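Long-range contacts in CrmK (Actinoalloteichus sp. WH1-2216-6, PDB 5I1V), which is an FAD-linked oxidase with a covalently bound flavin, involved in recycling shunt products during caerulomycin biosynthesis: residues 105-109 against 119-125; 81-87 against 98-102; 132-136 against 147-151. All coordinates share one frame; numbering follows the deposited sequence. Where two conformers were deposited one is given.

Interaction 1 (105-109 against 119-125); sequences GQIYR and FPGGFCM. With FAD (flavin-adenine dinucleotide), chain E.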
loop_
_atom_site.group_PDB
_atom_site.type_symbol
_atom_site.label_atom_id
_atom_site.label_comp_id
_atom_site.label_asym_id
_atom_site.label_seq_id
_atom_site.Cartn_x
_atom_site.Cartn_y
_atom_site.Cartn_z
ATOM N N GLY A 105 4.826 -6.869 -2.673
ATOM C CA GLY A 105 3.344 -6.809 -2.746
ATOM C C GLY A 105 2.837 -6.954 -4.170
ATOM O O GLY A 105 1.804 -7.630 -4.467
ATOM N N GLN A 106 3.567 -6.281 -5.038
ATOM C CA GLN A 106 3.325 -6.219 -6.441
ATOM C C GLN A 106 3.572 -7.562 -7.084
ATOM O O GLN A 106 2.793 -8.024 -7.909
ATOM C CB GLN A 106 4.297 -5.190 -7.032
ATOM C CG GLN A 106 4.417 -5.168 -8.535
ATOM C CD GLN A 106 5.690 -4.468 -9.016
ATOM O OE1 GLN A 106 6.427 -3.803 -8.236
ATOM N NE2 GLN A 106 5.956 -4.604 -10.312
ATOM N N ILE A 107 4.708 -8.158 -6.738
ATOM C CA ILE A 107 5.086 -9.457 -7.213
ATOM C C ILE A 107 3.955 -10.456 -6.862
ATOM O O ILE A 107 3.496 -11.236 -7.728
ATOM C CB ILE A 107 6.443 -9.916 -6.568
ATOM C CG1 ILE A 107 7.629 -9.098 -7.078
ATOM C CG2 ILE A 107 6.742 -11.349 -6.910
ATOM C CD1 ILE A 107 8.889 -9.246 -6.246
ATOM N N TYR A 108 3.474 -10.432 -5.621
ATOM C CA TYR A 108 2.490 -11.420 -5.233
ATOM C C TYR A 108 1.221 -11.263 -6.060
ATOM O O TYR A 108 0.619 -12.263 -6.479
ATOM C CB TYR A 108 2.110 -11.322 -3.777
ATOM C CG TYR A 108 3.183 -11.693 -2.785
ATOM C CD1 TYR A 108 4.223 -12.550 -3.119
ATOM C CD2 TYR A 108 3.126 -11.198 -1.474
ATOM C CE1 TYR A 108 5.196 -12.881 -2.185
ATOM C CE2 TYR A 108 4.089 -11.540 -0.532
ATOM C CZ TYR A 108 5.122 -12.379 -0.904
ATOM O OH TYR A 108 6.087 -12.727 0.006
ATOM N N ARG A 109 0.811 -10.019 -6.283
ATOM C CA ARG A 109 -0.415 -9.749 -6.996
ATOM C C ARG A 109 -0.295 -10.204 -8.423
ATOM O O ARG A 109 -1.215 -10.806 -8.930
ATOM C CB ARG A 109 -0.765 -8.259 -6.983
ATOM C CG ARG A 109 -1.467 -7.826 -5.717
ATOM C CD ARG A 109 -2.156 -6.503 -5.993
ATOM N NE ARG A 109 -1.223 -5.445 -5.725
ATOM C CZ ARG A 109 -1.211 -4.727 -4.604
ATOM N NH1 ARG A 109 -2.118 -4.927 -3.640
ATOM N NH2 ARG A 109 -0.286 -3.784 -4.451
ATOM N N PHE A 119 5.497 -17.360 -4.182
ATOM C CA PHE A 119 6.681 -17.890 -3.478
ATOM C C PHE A 119 6.707 -17.299 -2.061
ATOM O O PHE A 119 6.074 -16.292 -1.804
ATOM C CB PHE A 119 7.943 -17.575 -4.242
ATOM C CG PHE A 119 8.253 -16.120 -4.268
ATOM C CD1 PHE A 119 7.588 -15.289 -5.123
ATOM C CD2 PHE A 119 9.197 -15.581 -3.432
ATOM C CE1 PHE A 119 7.867 -13.937 -5.141
ATOM C CE2 PHE A 119 9.489 -14.221 -3.448
ATOM C CZ PHE A 119 8.814 -13.400 -4.293
ATOM N N PRO A 120 7.412 -17.954 -1.120
ATOM C CA PRO A 120 7.309 -17.557 0.288
ATOM C C PRO A 120 8.208 -16.390 0.674
ATOM O O PRO A 120 9.274 -16.598 1.236
ATOM C CB PRO A 120 7.732 -18.823 1.008
ATOM C CG PRO A 120 8.700 -19.463 0.075
ATOM C CD PRO A 120 8.138 -19.218 -1.288
ATOM N N GLY A 121 7.785 -15.175 0.388
ATOM C CA GLY A 121 8.580 -14.012 0.687
ATOM C C GLY A 121 7.879 -13.343 1.857
ATOM O O GLY A 121 6.957 -13.896 2.432
ATOM N N GLY A 122 8.268 -12.139 2.174
ATOM C CA GLY A 122 7.789 -11.516 3.406
ATOM C C GLY A 122 6.433 -10.861 3.320
ATOM O O GLY A 122 5.810 -10.796 2.248
ATOM N N PHE A 123 6.017 -10.338 4.473
ATOM C CA PHE A 123 4.743 -9.703 4.623
ATOM C C PHE A 123 4.817 -8.171 4.599
ATOM O O PHE A 123 3.915 -7.520 5.122
ATOM C CB PHE A 123 4.019 -10.212 5.903
ATOM C CG PHE A 123 4.770 -9.993 7.214
ATOM C CD1 PHE A 123 4.719 -8.773 7.882
ATOM C CD2 PHE A 123 5.466 -11.039 7.821
ATOM C CE1 PHE A 123 5.381 -8.592 9.095
ATOM C CE2 PHE A 123 6.139 -10.858 9.031
ATOM C CZ PHE A 123 6.093 -9.633 9.668
ATOM N N CYS A 124 5.850 -7.561 4.013
ATOM C CA CYS A 124 5.793 -6.106 3.924
ATOM C C CYS A 124 5.767 -5.596 2.473
ATOM O O CYS A 124 6.579 -6.001 1.649
ATOM C CB CYS A 124 6.889 -5.457 4.747
ATOM S SG CYS A 124 6.951 -5.884 6.537
ATOM N N MET A 125 4.828 -4.684 2.205
ATOM C CA MET A 125 4.379 -4.372 0.853
ATOM C C MET A 125 5.407 -3.718 -0.020
ATOM O O MET A 125 5.508 -4.055 -1.209
ATOM C CB MET A 125 3.160 -3.450 0.914
ATOM C CG MET A 125 1.902 -4.194 1.320
ATOM S SD MET A 125 1.478 -5.509 0.143
ATOM C CE MET A 125 1.124 -4.443 -1.284
HETATM P PA FAD E . 17.218 -1.417 0.207
HETATM O O1A FAD E . 17.269 -0.469 1.380
HETATM O O2A FAD E . 16.990 -0.783 -1.134
HETATM O O5B FAD E . 18.511 -2.307 0.175
HETATM C C5B FAD E . 18.864 -3.197 1.228
HETATM C C4B FAD E . 20.348 -3.569 1.090
HETATM O O4B FAD E . 20.463 -4.369 -0.104
HETATM C C3B FAD E . 21.344 -2.447 0.891
HETATM O O3B FAD E . 22.610 -2.891 1.345
HETATM C C2B FAD E . 21.399 -2.287 -0.602
HETATM O O2B FAD E . 22.477 -1.524 -1.152
HETATM C C1B FAD E . 21.276 -3.743 -1.068
HETATM N N9A FAD E . 20.567 -3.852 -2.368
HETATM C C8A FAD E . 19.350 -3.348 -2.737
HETATM N N7A FAD E . 19.130 -3.586 -4.072
HETATM C C5A FAD E . 20.194 -4.232 -4.500
HETATM C C6A FAD E . 20.547 -4.778 -5.787
HETATM N N6A FAD E . 19.660 -4.652 -6.755
HETATM N N1A FAD E . 21.738 -5.377 -5.890
HETATM C C2A FAD E . 22.613 -5.450 -4.864
HETATM N N3A FAD E . 22.330 -5.015 -3.610
HETATM C C4A FAD E . 21.154 -4.357 -3.445
HETATM N N1 FAD E . 12.324 -9.515 5.369
HETATM C C2 FAD E . 11.817 -10.769 5.376
HETATM O O2 FAD E . 12.543 -11.733 5.103
HETATM N N3 FAD E . 10.526 -11.039 5.671
HETATM C C4 FAD E . 9.636 -10.119 6.019
HETATM O O4 FAD E . 8.445 -10.420 6.244
HETATM C C4X FAD E . 10.078 -8.731 6.030
HETATM N N5 FAD E . 9.222 -7.732 6.374
HETATM C C5X FAD E . 9.640 -6.461 6.270
HETATM C C6 FAD E . 8.736 -5.416 6.459
HETATM C C7 FAD E . 9.099 -4.072 6.382
HETATM C C7M FAD E . 8.043 -2.981 6.595
HETATM C C8 FAD E . 10.517 -3.785 6.076
HETATM C C8M FAD E . 11.022 -2.370 5.994
HETATM C C9 FAD E . 11.450 -4.811 5.888
HETATM C C9A FAD E . 11.060 -6.147 5.970
HETATM N N10 FAD E . 11.963 -7.196 5.766
HETATM C C10 FAD E . 11.496 -8.497 5.745
HETATM C "C1'" FAD E . 13.407 -6.970 5.712
HETATM C "C2'" FAD E . 13.866 -6.826 4.297
HETATM O "O2'" FAD E . 13.991 -8.117 3.731
HETATM C "C3'" FAD E . 15.143 -6.063 4.183
HETATM O "O3'" FAD E . 14.950 -4.747 4.772
HETATM C "C4'" FAD E . 15.617 -5.971 2.717
HETATM O "O4'" FAD E . 17.039 -5.844 2.735
HETATM C "C5'" FAD E . 14.968 -4.795 2.014
HETATM O "O5'" FAD E . 15.371 -4.816 0.645
HETATM P P FAD E . 15.110 -3.478 -0.166
HETATM O O1P FAD E . 13.712 -3.019 0.028
HETATM O O2P FAD E . 15.617 -3.638 -1.565
HETATM O O3P FAD E . 16.076 -2.443 0.622
#
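The loop that carries Cys124, one of the two covalent flavin attachments (the other is at His64), packs on the first turns of helix 104-115. Tyr108 and Phe119 form an edge-to-face pair, with planes at 63°. Tyr108 CE1 lies over one face of the Phe119 ring, toward its rim. Ile107 reaches the same ring at its edge: its CG2 branch, anti to the backbone N, lies 3.3 Å from Phe119 CE1. The Tyr108 hydroxyl donates to Gly122 O, although the place of OH is less sure. At the other end of the loop, Gly105 N donates to Met125 O at 3.2 Å. The Met125 chain bends at chi2 and chi3. This lays SD and CE against Gly105 CA, and Met125 CE also meets Arg109 NH2 at 3.5 Å. Met125 also packs on Val331 of the second subunit. Between these two grips, Cys124 SG is bonded to FAD C6 at 1.8 Å. Phe123 N donates to FAD O4 at 3.0 Å, and the Phe123 ring turns one face to the same oxygen. From this loop the flavin takes a thioether and a backbone N-H. The bond to O4 is likely to draw electron density there and may favour flavin reduction.

Interaction 2 (81-87 against 98-102); sequences LSSMSHV and VEAGA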
loop_
_atom_site.group_PDB
_atom_site.type_symbol
_atom_site.label_atom_id
_atom_site.label_comp_id
_atom_site.label_asym_id
_atom_site.label_seq_id
_atom_site.Cartn_x
_atom_site.Cartn_y
_atom_site.Cartn_z
ATOM N N LEU A 81 16.917 1.569 -8.357
ATOM C CA LEU A 81 16.324 0.598 -9.328
ATOM C C LEU A 81 14.801 0.573 -9.373
ATOM O O LEU A 81 14.216 -0.319 -9.972
ATOM C CB LEU A 81 16.876 -0.772 -9.008
ATOM C CG LEU A 81 18.379 -0.948 -9.205
ATOM C CD1 LEU A 81 18.737 -2.426 -9.084
ATOM C CD2 LEU A 81 18.895 -0.446 -10.530
ATOM N N SER A 82 14.136 1.538 -8.742
ATOM C CA SER A 82 12.664 1.515 -8.664
ATOM C C SER A 82 11.944 1.580 -10.007
ATOM O O SER A 82 10.828 1.113 -10.107
ATOM C CB SER A 82 12.161 2.623 -7.708
ATOM O OG SER A 82 12.641 3.876 -8.127
ATOM N N SER A 83 12.591 2.064 -11.064
ATOM C CA SER A 83 12.000 2.027 -12.396
ATOM C C SER A 83 12.239 0.708 -13.161
ATOM O O SER A 83 11.826 0.600 -14.287
ATOM C CB SER A 83 12.494 3.226 -13.235
ATOM O OG SER A 83 12.185 4.480 -12.578
ATOM N N MET A 84 12.921 -0.267 -12.577
ATOM C CA MET A 84 13.071 -1.595 -13.163
ATOM C C MET A 84 12.269 -2.563 -12.281
ATOM O O MET A 84 12.805 -3.166 -11.367
ATOM C CB MET A 84 14.569 -2.002 -13.192
ATOM C CG MET A 84 15.419 -1.140 -14.120
ATOM S SD MET A 84 17.181 -1.506 -14.145
ATOM C CE MET A 84 17.256 -3.229 -14.609
ATOM N N SER A 85 10.973 -2.659 -12.544
ATOM C CA SER A 85 10.084 -3.447 -11.696
ATOM C C SER A 85 9.278 -4.474 -12.496
ATOM O O SER A 85 8.255 -4.967 -12.040
ATOM C CB SER A 85 9.161 -2.507 -10.939
ATOM O OG SER A 85 8.398 -1.801 -11.931
ATOM N N HIS A 86 9.736 -4.821 -13.708
ATOM C CA HIS A 86 9.057 -5.848 -14.436
ATOM C C HIS A 86 8.970 -7.182 -13.687
ATOM O O HIS A 86 9.967 -7.644 -13.125
ATOM C CB HIS A 86 9.736 -6.055 -15.790
ATOM C CG HIS A 86 9.145 -7.175 -16.566
ATOM N ND1 HIS A 86 7.939 -7.053 -17.223
ATOM C CD2 HIS A 86 9.558 -8.447 -16.759
ATOM C CE1 HIS A 86 7.650 -8.199 -17.816
ATOM N NE2 HIS A 86 8.621 -9.057 -17.557
ATOM N N VAL A 87 7.787 -7.816 -13.733
ATOM C CA VAL A 87 7.540 -9.201 -13.242
ATOM C C VAL A 87 6.808 -9.958 -14.370
ATOM O O VAL A 87 5.832 -9.461 -14.903
ATOM C CB VAL A 87 6.657 -9.203 -11.978
ATOM C CG1 VAL A 87 6.291 -10.615 -11.540
ATOM C CG2 VAL A 87 7.377 -8.501 -10.844
ATOM N N VAL A 98 11.937 -11.485 -12.274
ATOM C CA VAL A 98 11.584 -10.449 -11.336
ATOM C C VAL A 98 12.717 -9.429 -11.332
ATOM O O VAL A 98 13.791 -9.710 -10.789
ATOM C CB VAL A 98 11.379 -10.997 -9.900
ATOM C CG1 VAL A 98 11.059 -9.867 -8.910
ATOM C CG2 VAL A 98 10.269 -12.045 -9.795
ATOM N N GLU A 99 12.482 -8.249 -11.882
ATOM C CA GLU A 99 13.478 -7.144 -11.786
ATOM C C GLU A 99 13.688 -6.706 -10.355
ATOM O O GLU A 99 12.757 -6.796 -9.533
ATOM C CB GLU A 99 13.118 -5.969 -12.695
ATOM C CG GLU A 99 13.531 -6.310 -14.108
ATOM C CD GLU A 99 13.162 -5.278 -15.168
ATOM O OE1 GLU A 99 12.376 -4.345 -14.857
ATOM O OE2 GLU A 99 13.682 -5.405 -16.312
ATOM N N ALA A 100 14.900 -6.224 -10.059
ATOM C CA ALA A 100 15.331 -5.977 -8.644
ATOM C C ALA A 100 14.476 -4.948 -7.985
ATOM O O ALA A 100 14.335 -4.902 -6.734
ATOM C CB ALA A 100 16.762 -5.500 -8.619
ATOM N N GLY A 101 13.920 -4.053 -8.784
ATOM C CA GLY A 101 13.128 -2.996 -8.193
ATOM C C GLY A 101 11.670 -3.286 -8.025
ATOM O O GLY A 101 10.958 -2.417 -7.546
ATOM N N ALA A 102 11.209 -4.498 -8.344
ATOM C CA ALA A 102 9.820 -4.897 -8.054
ATOM C C ALA A 102 9.664 -5.026 -6.541
ATOM O O ALA A 102 10.589 -5.456 -5.866
ATOM C CB ALA A 102 9.530 -6.233 -8.746
#
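Residues 81-87 and 98-102 meet as a short antiparallel pairing: Val87 and Val98 form a non-hydrogen-bonded pair, and a type I turn follows on Glu99 to Ala102. Glu99 N donates to His86 O at 2.9 Å, almost straight at 173°. Gly101 N reaches Met84 O in a weak bond. Gly101 CA also makes a CH...O contact with Leu81 O at 3.4 Å, where a side chain would collide. Glu99 carries much of the contact. Its chain runs extended beyond CG (chi2 176°), bringing the carboxylate beside the 84-86 backbone. Glu99 OE1 accepts the His86 N-H at 2.9 Å, and the donor sits above the carboxylate plane. His86 CB lies alongside OE1, while Glu99 CB presses on Met84 O. OE2 forms a salt bridge with Arg199 of strand 196-202. A glutamine in place of Glu99 would probably leave Arg199 without its charged mate. On the face of the sheet that carries Val87 and Val98, Val87 CG2 touches Ala102 CB at 3.8 Å, and both residues pack on Ile107 of helix 104-115. At the other end, Leu81 CD1 meets Ala100 CB at 3.7 Å. Both of these residues also touch FAD. This is the open end of the beta-hairpin 87-90/95-99, flanked by two type I turns, in the PCMH-type FAD-binding domain.

Interaction 3 (132-136 against 147-151); sequences HISGG and LTVDY. With FAD (flavin-adenine dinucleotide), chain E.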
loop_
_atom_site.group_PDB
_atom_site.type_symbol
_atom_site.label_atom_id
_atom_site.label_comp_id
_atom_site.label_asym_id
_atom_site.label_seq_id
_atom_site.Cartn_x
_atom_site.Cartn_y
_atom_site.Cartn_z
ATOM N N HIS A 132 15.763 -8.036 -0.591
ATOM C CA HIS A 132 15.002 -9.060 0.105
ATOM C C HIS A 132 15.431 -10.509 -0.217
ATOM O O HIS A 132 15.706 -11.315 0.682
ATOM C CB HIS A 132 13.538 -8.866 -0.203
ATOM C CG HIS A 132 12.646 -9.876 0.401
ATOM N ND1 HIS A 132 12.369 -9.913 1.750
ATOM C CD2 HIS A 132 11.946 -10.889 -0.157
ATOM C CE1 HIS A 132 11.514 -10.897 1.989
ATOM N NE2 HIS A 132 11.254 -11.509 0.848
ATOM N N ILE A 133 15.527 -10.837 -1.501
ATOM C CA ILE A 133 15.782 -12.194 -1.871
ATOM C C ILE A 133 17.203 -12.631 -1.499
ATOM O O ILE A 133 17.364 -13.683 -0.896
ATOM C CB ILE A 133 15.450 -12.446 -3.361
ATOM C CG1 ILE A 133 13.961 -12.178 -3.611
ATOM C CG2 ILE A 133 15.797 -13.886 -3.713
ATOM C CD1 ILE A 133 13.519 -12.332 -5.054
ATOM N N SER A 134 18.206 -11.808 -1.781
ATOM C CA SER A 134 19.610 -12.149 -1.564
ATOM C C SER A 134 19.945 -12.415 -0.099
ATOM O O SER A 134 20.925 -13.103 0.193
ATOM C CB SER A 134 20.551 -11.049 -2.113
ATOM O OG SER A 134 20.229 -9.777 -1.534
ATOM N N GLY A 135 19.165 -11.868 0.820
ATOM C CA GLY A 135 19.297 -12.149 2.245
ATOM C C GLY A 135 18.641 -13.401 2.799
ATOM O O GLY A 135 18.879 -13.767 3.963
ATOM N N GLY A 136 17.802 -14.044 1.987
ATOM C CA GLY A 136 17.056 -15.236 2.383
ATOM C C GLY A 136 15.662 -14.911 2.893
ATOM O O GLY A 136 15.279 -15.334 3.964
ATOM N N LEU A 147 12.033 -20.945 1.995
ATOM C CA LEU A 147 12.495 -19.573 1.828
ATOM C C LEU A 147 12.426 -19.167 0.387
ATOM O O LEU A 147 12.429 -20.015 -0.514
ATOM C CB LEU A 147 13.924 -19.441 2.319
ATOM C CG LEU A 147 14.125 -19.870 3.753
ATOM C CD1 LEU A 147 15.580 -19.734 4.153
ATOM C CD2 LEU A 147 13.286 -19.060 4.724
ATOM N N THR A 148 12.443 -17.858 0.147
ATOM C CA THR A 148 12.505 -17.361 -1.210
ATOM C C THR A 148 13.679 -17.970 -1.968
ATOM O O THR A 148 13.564 -18.334 -3.136
ATOM C CB THR A 148 12.667 -15.844 -1.258
ATOM O OG1 THR A 148 13.819 -15.459 -0.480
ATOM C CG2 THR A 148 11.538 -15.171 -0.653
ATOM N N VAL A 149 14.815 -18.081 -1.318
ATOM C CA VAL A 149 16.000 -18.583 -1.991
ATOM C C VAL A 149 15.911 -20.079 -2.354
ATOM O O VAL A 149 16.637 -20.549 -3.233
ATOM C CB VAL A 149 17.282 -18.287 -1.224
ATOM C CG1 VAL A 149 17.467 -16.779 -1.048
ATOM C CG2 VAL A 149 17.349 -19.038 0.093
ATOM N N ASP A 150 14.967 -20.809 -1.780
ATOM C CA ASP A 150 14.664 -22.166 -2.263
ATOM C C ASP A 150 14.045 -22.256 -3.674
ATOM O O ASP A 150 13.911 -23.346 -4.204
ATOM C CB ASP A 150 13.824 -22.918 -1.225
ATOM C CG ASP A 150 14.557 -23.044 0.122
ATOM O OD1 ASP A 150 15.785 -23.223 0.035
ATOM O OD2 ASP A 150 13.951 -22.937 1.251
ATOM N N TYR A 151 13.708 -21.112 -4.265
ATOM C CA TYR A 151 13.174 -21.012 -5.604
ATOM C C TYR A 151 14.054 -20.205 -6.526
ATOM O O TYR A 151 13.571 -19.776 -7.605
ATOM C CB TYR A 151 11.783 -20.342 -5.512
ATOM C CG TYR A 151 10.901 -21.181 -4.657
ATOM C CD1 TYR A 151 10.854 -20.989 -3.263
ATOM C CD2 TYR A 151 10.203 -22.235 -5.200
ATOM C CE1 TYR A 151 10.075 -21.819 -2.467
ATOM C CE2 TYR A 151 9.444 -23.079 -4.414
ATOM C CZ TYR A 151 9.382 -22.879 -3.063
ATOM O OH TYR A 151 8.591 -23.747 -2.300
HETATM P PA FAD E . 17.218 -1.417 0.207
HETATM O O1A FAD E . 17.269 -0.469 1.380
HETATM O O2A FAD E . 16.990 -0.783 -1.134
HETATM O O5B FAD E . 18.511 -2.307 0.175
HETATM C C5B FAD E . 18.864 -3.197 1.228
HETATM C C4B FAD E . 20.348 -3.569 1.090
HETATM O O4B FAD E . 20.463 -4.369 -0.104
HETATM C C3B FAD E . 21.344 -2.447 0.891
HETATM O O3B FAD E . 22.610 -2.891 1.345
HETATM C C2B FAD E . 21.399 -2.287 -0.602
HETATM O O2B FAD E . 22.477 -1.524 -1.152
HETATM C C1B FAD E . 21.276 -3.743 -1.068
HETATM N N9A FAD E . 20.567 -3.852 -2.368
HETATM C C8A FAD E . 19.350 -3.348 -2.737
HETATM N N7A FAD E . 19.130 -3.586 -4.072
HETATM C C5A FAD E . 20.194 -4.232 -4.500
HETATM C C6A FAD E . 20.547 -4.778 -5.787
HETATM N N6A FAD E . 19.660 -4.652 -6.755
HETATM N N1A FAD E . 21.738 -5.377 -5.890
HETATM C C2A FAD E . 22.613 -5.450 -4.864
HETATM N N3A FAD E . 22.330 -5.015 -3.610
HETATM C C4A FAD E . 21.154 -4.357 -3.445
HETATM N N1 FAD E . 12.324 -9.515 5.369
HETATM C C2 FAD E . 11.817 -10.769 5.376
HETATM O O2 FAD E . 12.543 -11.733 5.103
HETATM N N3 FAD E . 10.526 -11.039 5.671
HETATM C C4 FAD E . 9.636 -10.119 6.019
HETATM O O4 FAD E . 8.445 -10.420 6.244
HETATM C C4X FAD E . 10.078 -8.731 6.030
HETATM N N5 FAD E . 9.222 -7.732 6.374
HETATM C C5X FAD E . 9.640 -6.461 6.270
HETATM C C6 FAD E . 8.736 -5.416 6.459
HETATM C C7 FAD E . 9.099 -4.072 6.382
HETATM C C7M FAD E . 8.043 -2.981 6.595
HETATM C C8 FAD E . 10.517 -3.785 6.076
HETATM C C8M FAD E . 11.022 -2.370 5.994
HETATM C C9 FAD E . 11.450 -4.811 5.888
HETATM C C9A FAD E . 11.060 -6.147 5.970
HETATM N N10 FAD E . 11.963 -7.196 5.766
HETATM C C10 FAD E . 11.496 -8.497 5.745
HETATM C "C1'" FAD E . 13.407 -6.970 5.712
HETATM C "C2'" FAD E . 13.866 -6.826 4.297
HETATM O "O2'" FAD E . 13.991 -8.117 3.731
HETATM C "C3'" FAD E . 15.143 -6.063 4.183
HETATM O "O3'" FAD E . 14.950 -4.747 4.772
HETATM C "C4'" FAD E . 15.617 -5.971 2.717
HETATM O "O4'" FAD E . 17.039 -5.844 2.735
HETATM C "C5'" FAD E . 14.968 -4.795 2.014
HETATM O "O5'" FAD E . 15.371 -4.816 0.645
HETATM P P FAD E . 15.110 -3.478 -0.166
HETATM O O1P FAD E . 13.712 -3.019 0.028
HETATM O O2P FAD E . 15.617 -3.638 -1.565
HETATM O O3P FAD E . 16.076 -2.443 0.622
#
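His132 CG stands anti to the backbone N (chi1 178°), and chi2 of 72° turns the ring so that ND1 meets the flavin's ribityl chain and NE2 lies near the Thr148 methyl. The CG2 methyl of Thr148, anti to its own carbonyl carbon, approaches His132 NE2 to 4.0 Å. This is a loose, oblique contact. At its other nitrogen, His132 ND1 shares a hydrogen bond with the ribityl hydroxyl O2' of FAD, 3.1 Å long and nearly straight at 167°. Either atom could be the donor. Flavin N1 also lies at the ring edge, in its plane, and His132 CE1 is 3.4 Å from FAD O2.

The rest is van der Waals contact, methyl groups against the 133-136 backbone. Val149 sets CG1 against the 133-136 turn, where it sits 3.1 Å from Ile133 O and 3.8 Å from Gly136 CA. Ile133 O accepts the Gly136 N-H, closing the type I turn. Ile133 CG2 is a further neighbour of Val149 CG1, at 4.3 Å. Thr148 OG1 faces the same turn, but its hydrogen-bond partner is Gly137 O. A backbone bond also joins Thr148 to Gly137, tying the two loops just past Gly136.

Within 147-151, Asp150 OD2 accepts the Leu147 N-H at 2.9 Å, from above the carboxylate plane. Asp150 OD1 forms a salt bridge with Arg396. Thr148 and Val149 are thus carried on a short 3-10 turn held by its own bonds.

The two segments meet through methyl groups and backbone; the polar bonds described stay within a segment or go to Gly137, Arg396 and FAD. One nitrogen of the imidazole, ND1, meets the cofactor: its bond to O2' would limit rotation of the ring and of the ribityl chain near the flavin ring, beside the N1 and O2 edge of the flavin.

How the interactions relate
From the N terminus the three contacts follow in series; none nests in or crosses another. Interaction 2 comes first and closes the hairpin of strands 87-90 and 95-99. The chain then enters helix 104-115, and interaction 1 folds the loop after it back on that helix. Interaction 3 closes the segment around helix 142-145, just before strand 152-160. Interactions 1 and 2 touch where Ile107 packs on Val87, Val98 and Ala102. Interactions 1 and 3 meet where Thr148 packs on Pro120 and Gly121, and both touch FAD. Interactions 2 and 3 do not touch. Together they tie sheet edge, helix and flavin loops into one FAD-binding unit.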